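Local coordinates for transcriptional regulator, PadR family (Bacillus cereus, PDB 4ESB), which probably binds DNA through a winged helix-turn-helix fold and acts, as a dimer, as a transcriptional regulator of the PadR family, at residues 46-49 and 50-53; 89-92 and 93-96. All coordinates share one frame; numbering follows the deposited sequence.

Contact 1: 46-49 and 50-53; sequences YPLL and LRMQ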
loop_
_atom_site.group_PDB
_atom_site.type_symbol
_atom_site.label_atom_id
_atom_site.label_comp_id
_atom_site.label_asym_id
_atom_site.label_seq_id
_atom_site.Cartn_x
_atom_site.Cartn_y
_atom_site.Cartn_z
ATOM N N TYR A 46 -10.048 16.758 3.382
ATOM C CA TYR A 46 -10.715 17.364 4.532
ATOM C C TYR A 46 -11.434 16.330 5.396
ATOM O O TYR A 46 -11.257 16.306 6.614
ATOM C CB TYR A 46 -11.699 18.452 4.089
ATOM C CG TYR A 46 -12.340 19.185 5.238
ATOM C CD1 TYR A 46 -11.564 19.852 6.175
ATOM C CD2 TYR A 46 -13.721 19.218 5.383
ATOM C CE1 TYR A 46 -12.142 20.527 7.228
ATOM C CE2 TYR A 46 -14.310 19.890 6.433
ATOM C CZ TYR A 46 -13.515 20.541 7.355
ATOM O OH TYR A 46 -14.091 21.218 8.402
ATOM N N PRO A 47 -12.252 15.469 4.769
ATOM C CA PRO A 47 -12.997 14.475 5.550
ATOM C C PRO A 47 -12.062 13.519 6.292
ATOM O O PRO A 47 -12.413 13.003 7.355
ATOM C CB PRO A 47 -13.805 13.721 4.486
ATOM C CG PRO A 47 -13.802 14.604 3.285
ATOM C CD PRO A 47 -12.500 15.326 3.325
ATOM N N LEU A 48 -10.884 13.282 5.725
ATOM C CA LEU A 48 -9.884 12.445 6.370
ATOM C C LEU A 48 -9.294 13.162 7.581
ATOM O O LEU A 48 -9.020 12.537 8.600
ATOM C CB LEU A 48 -8.781 12.068 5.377
ATOM C CG LEU A 48 -7.560 11.334 5.939
ATOM C CD1 LEU A 48 -7.979 10.054 6.645
ATOM C CD2 LEU A 48 -6.563 11.034 4.829
ATOM N N LEU A 49 -9.113 14.476 7.471
ATOM C CA LEU A 49 -8.603 15.268 8.588
ATOM C C LEU A 49 -9.621 15.324 9.724
ATOM O O LEU A 49 -9.251 15.307 10.897
ATOM C CB LEU A 49 -8.261 16.693 8.148
ATOM C CG LEU A 49 -7.008 16.919 7.300
ATOM C CD1 LEU A 49 -6.847 18.409 7.050
ATOM C CD2 LEU A 49 -5.762 16.350 7.964
ATOM N N LEU A 50 -10.900 15.401 9.373
ATOM C CA LEU A 50 -11.960 15.455 10.374
ATOM C C LEU A 50 -12.002 14.150 11.151
ATOM O O LEU A 50 -12.286 14.128 12.347
ATOM C CB LEU A 50 -13.317 15.686 9.710
ATOM C CG LEU A 50 -13.637 17.090 9.196
ATOM C CD1 LEU A 50 -14.926 17.062 8.390
ATOM C CD2 LEU A 50 -13.745 18.077 10.348
ATOM N N ARG A 51 -11.718 13.061 10.450
ATOM C CA ARG A 51 -11.798 11.732 11.028
ATOM C C ARG A 51 -10.569 11.439 11.883
ATOM O O ARG A 51 -10.683 10.868 12.966
ATOM C CB ARG A 51 -11.944 10.698 9.912
ATOM C CG ARG A 51 -12.126 9.276 10.396
ATOM C CD ARG A 51 -12.576 8.370 9.260
ATOM N NE ARG A 51 -11.470 7.998 8.381
ATOM C CZ ARG A 51 -10.611 7.012 8.629
ATOM N NH1 ARG A 51 -10.718 6.291 9.739
ATOM N NH2 ARG A 51 -9.639 6.748 7.769
ATOM N N MET A 52 -9.398 11.845 11.403
ATOM C CA MET A 52 -8.167 11.661 12.160
ATOM C C MET A 52 -8.243 12.425 13.478
ATOM O O MET A 52 -7.646 12.017 14.475
ATOM C CB MET A 52 -6.957 12.120 11.343
ATOM C CG MET A 52 -6.636 11.215 10.157
ATOM S SD MET A 52 -5.250 11.800 9.163
ATOM C CE MET A 52 -3.893 11.605 10.315
ATOM N N GLN A 53 -8.988 13.527 13.483
ATOM C CA GLN A 53 -9.216 14.291 14.703
ATOM C C GLN A 53 -10.173 13.558 15.632
ATOM O O GLN A 53 -9.956 13.495 16.842
ATOM C CB GLN A 53 -9.800 15.663 14.375
ATOM C CG GLN A 53 -8.783 16.695 13.932
ATOM C CD GLN A 53 -9.438 17.969 13.452
ATOM O OE1 GLN A 53 -9.638 18.908 14.221
ATOM N NE2 GLN A 53 -9.787 18.005 12.172
#
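Tyr46 swings its CG anti to the backbone N (chi1 -176°), which carries the ring forward along helix 42-54, while Leu50 holds its CG anti to the carbonyl carbon (chi1 -75°), and one turn later the two side chains meet. The helix belongs to the winged helix-turn-helix fold, and the pairing is an i to i+4 CH-pi contact: Leu50 CG lies over one face of the phenol, 4.1 Å from the ring centroid and displaced toward the rim. Its two methyls divide the ring between them, CD1 reaching Tyr46 CE2 at 3.5 Å and CD2 lying by the hydroxyl end.

A second turn-to-turn pair occupies the side facing helix 10-20, where Leu48 CD1 rests 3.9 Å from Met52 CG; the Met52 chain then bends at its sulfur and packs on Ile14 and Leu15. Leu48 CD1 also lies obliquely against the guanidinium of Arg51, whose NH1 forms a salt bridge with Glu55. Leu49 and Met52, both buried, touch Ile58 of strand 58-64.

Ordinary helical bonds run beneath, among them Met52 N to Leu48 O at 2.9 Å. The carbonyl of Leu49 is gripped twice by one residue: Gln53 N donates from one face of its plane, and Gln53 NE2, with the acceptor nearly in its own amide plane, donates to Leu49 O from the opposite face at 3.0 Å.

Contact 2: 89-92 and 93-96; sequences QSWG and MVST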
loop_
_atom_site.group_PDB
_atom_site.type_symbol
_atom_site.label_atom_id
_atom_site.label_comp_id
_atom_site.label_asym_id
_atom_site.label_seq_id
_atom_site.Cartn_x
_atom_site.Cartn_y
_atom_site.Cartn_z
ATOM N N GLN A 89 6.806 0.869 10.444
ATOM C CA GLN A 89 7.251 -0.515 10.503
ATOM C C GLN A 89 6.596 -1.331 9.402
ATOM O O GLN A 89 7.276 -2.027 8.650
ATOM C CB GLN A 89 6.938 -1.114 11.873
ATOM C CG GLN A 89 7.928 -0.696 12.941
ATOM C CD GLN A 89 7.390 -0.882 14.344
ATOM O OE1 GLN A 89 6.457 -1.655 14.566
ATOM N NE2 GLN A 89 7.971 -0.165 15.299
ATOM N N SER A 90 5.273 -1.242 9.307
ATOM C CA SER A 90 4.541 -1.945 8.262
ATOM C C SER A 90 5.063 -1.546 6.886
ATOM O O SER A 90 5.298 -2.404 6.037
ATOM C CB SER A 90 3.043 -1.640 8.346
ATOM O OG SER A 90 2.547 -1.813 9.661
ATOM N N TRP A 91 5.254 -0.247 6.670
ATOM C CA TRP A 91 5.649 0.243 5.352
ATOM C C TRP A 91 7.005 -0.286 4.897
ATOM O O TRP A 91 7.173 -0.656 3.736
ATOM C CB TRP A 91 5.687 1.767 5.298
ATOM C CG TRP A 91 6.341 2.212 4.040
ATOM C CD1 TRP A 91 7.596 2.726 3.900
ATOM C CD2 TRP A 91 5.791 2.128 2.722
ATOM N NE1 TRP A 91 7.855 2.985 2.577
ATOM C CE2 TRP A 91 6.760 2.626 1.831
ATOM C CE3 TRP A 91 4.566 1.687 2.211
ATOM C CZ2 TRP A 91 6.546 2.698 0.457
ATOM C CZ3 TRP A 91 4.352 1.761 0.846
ATOM C CH2 TRP A 91 5.336 2.262 -0.015
ATOM N N GLY A 92 7.977 -0.298 5.801
ATOM C CA GLY A 92 9.317 -0.735 5.455
ATOM C C GLY A 92 9.325 -2.218 5.146
ATOM O O GLY A 92 10.125 -2.705 4.349
ATOM N N MET A 93 8.411 -2.933 5.788
ATOM C CA MET A 93 8.259 -4.366 5.598
ATOM C C MET A 93 7.705 -4.646 4.204
ATOM O O MET A 93 8.318 -5.355 3.407
ATOM C CB MET A 93 7.305 -4.912 6.660
ATOM C CG MET A 93 7.542 -6.355 7.057
ATOM S SD MET A 93 6.644 -6.790 8.562
ATOM C CE MET A 93 7.429 -5.706 9.759
ATOM N N VAL A 94 6.538 -4.076 3.920
ATOM C CA VAL A 94 5.875 -4.257 2.633
ATOM C C VAL A 94 6.709 -3.701 1.480
ATOM O O VAL A 94 6.802 -4.316 0.419
ATOM C CB VAL A 94 4.485 -3.585 2.624
ATOM C CG1 VAL A 94 4.612 -2.081 2.831
ATOM C CG2 VAL A 94 3.753 -3.885 1.328
ATOM N N SER A 95 7.311 -2.536 1.690
ATOM C CA SER A 95 8.151 -1.913 0.675
ATOM C C SER A 95 9.269 -2.865 0.269
ATOM O O SER A 95 9.484 -3.122 -0.915
ATOM C CB SER A 95 8.737 -0.605 1.207
ATOM O OG SER A 95 9.717 -0.078 0.328
ATOM N N THR A 96 9.977 -3.386 1.264
ATOM C CA THR A 96 11.071 -4.322 1.030
ATOM C C THR A 96 10.575 -5.579 0.322
ATOM O O THR A 96 11.184 -6.045 -0.639
ATOM C CB THR A 96 11.742 -4.723 2.358
ATOM O OG1 THR A 96 12.525 -3.628 2.849
ATOM C CG2 THR A 96 12.640 -5.942 2.175
#
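Met93 touches Gln89 and Ser90 one turn back in the long helix 78-101: its N donates to Gln89 O at 3.2 Å and more weakly to Ser90 O, while its chain bends at the sulfur and brings CE alongside Gln89 O. Val94 has an almost straight bond from its N to Ser90 O (3.0 Å, 177°). Its CG1 stands between the backbone N and the carbonyl carbon (chi1 62°), a placement that directs this methyl back to Trp91, where it meets CE3 at 3.8 Å, obliquely to the indole.

Ser95 makes the central aromatic contact. Trp91 sends its ring forward along the helix axis, and Ser95 CB sits over one face in a CH-pi contact, 4.1 Å from the centroid of the five-membered ring and displaced to the CE2 side. In the backbone, Ser95 N donates a hydrogen bond to Trp91 O at 2.8 Å. Thr96 ends the segment with a double grip on Gly92 O: OG1 donates at 3.0 Å, nearly in line with the carbonyl bond, and the backbone N comes from well above the carbonyl plane.

The indole and Val94 belong to the dimer interface. Trp91 NE1 donates to Asn99 of the second subunit and its ring packs on Val98 there, whereas Val94 meets Val9 of the same neighbour, so this part of helix 78-101, beyond the winged sheet and shorter helices of its own chain, lies against the partner subunit.

How the contacts relate
From the N terminus the chain forms helices 10-20 and 25-34 before reaching contact 1 on helix 42-54, then passes through the hairpin of strands 58-64 and 70-76 and enters helix 78-101, which carries contact 2. Each contact joins successive turns of one helix and closes no loop; the two follow in series, neither nesting nor crossing. Their centres lie 25 Å apart, on opposite sides of the chain's centre, and their nearest atoms stay about 15 Å from each other. One side of contact 1 packs helix 42-54 on helix 10-20 and the wing strands, whereas one side of contact 2 meets the second subunit, illustrating how similar one-turn spacing serves intrachain packing and dimer assembly.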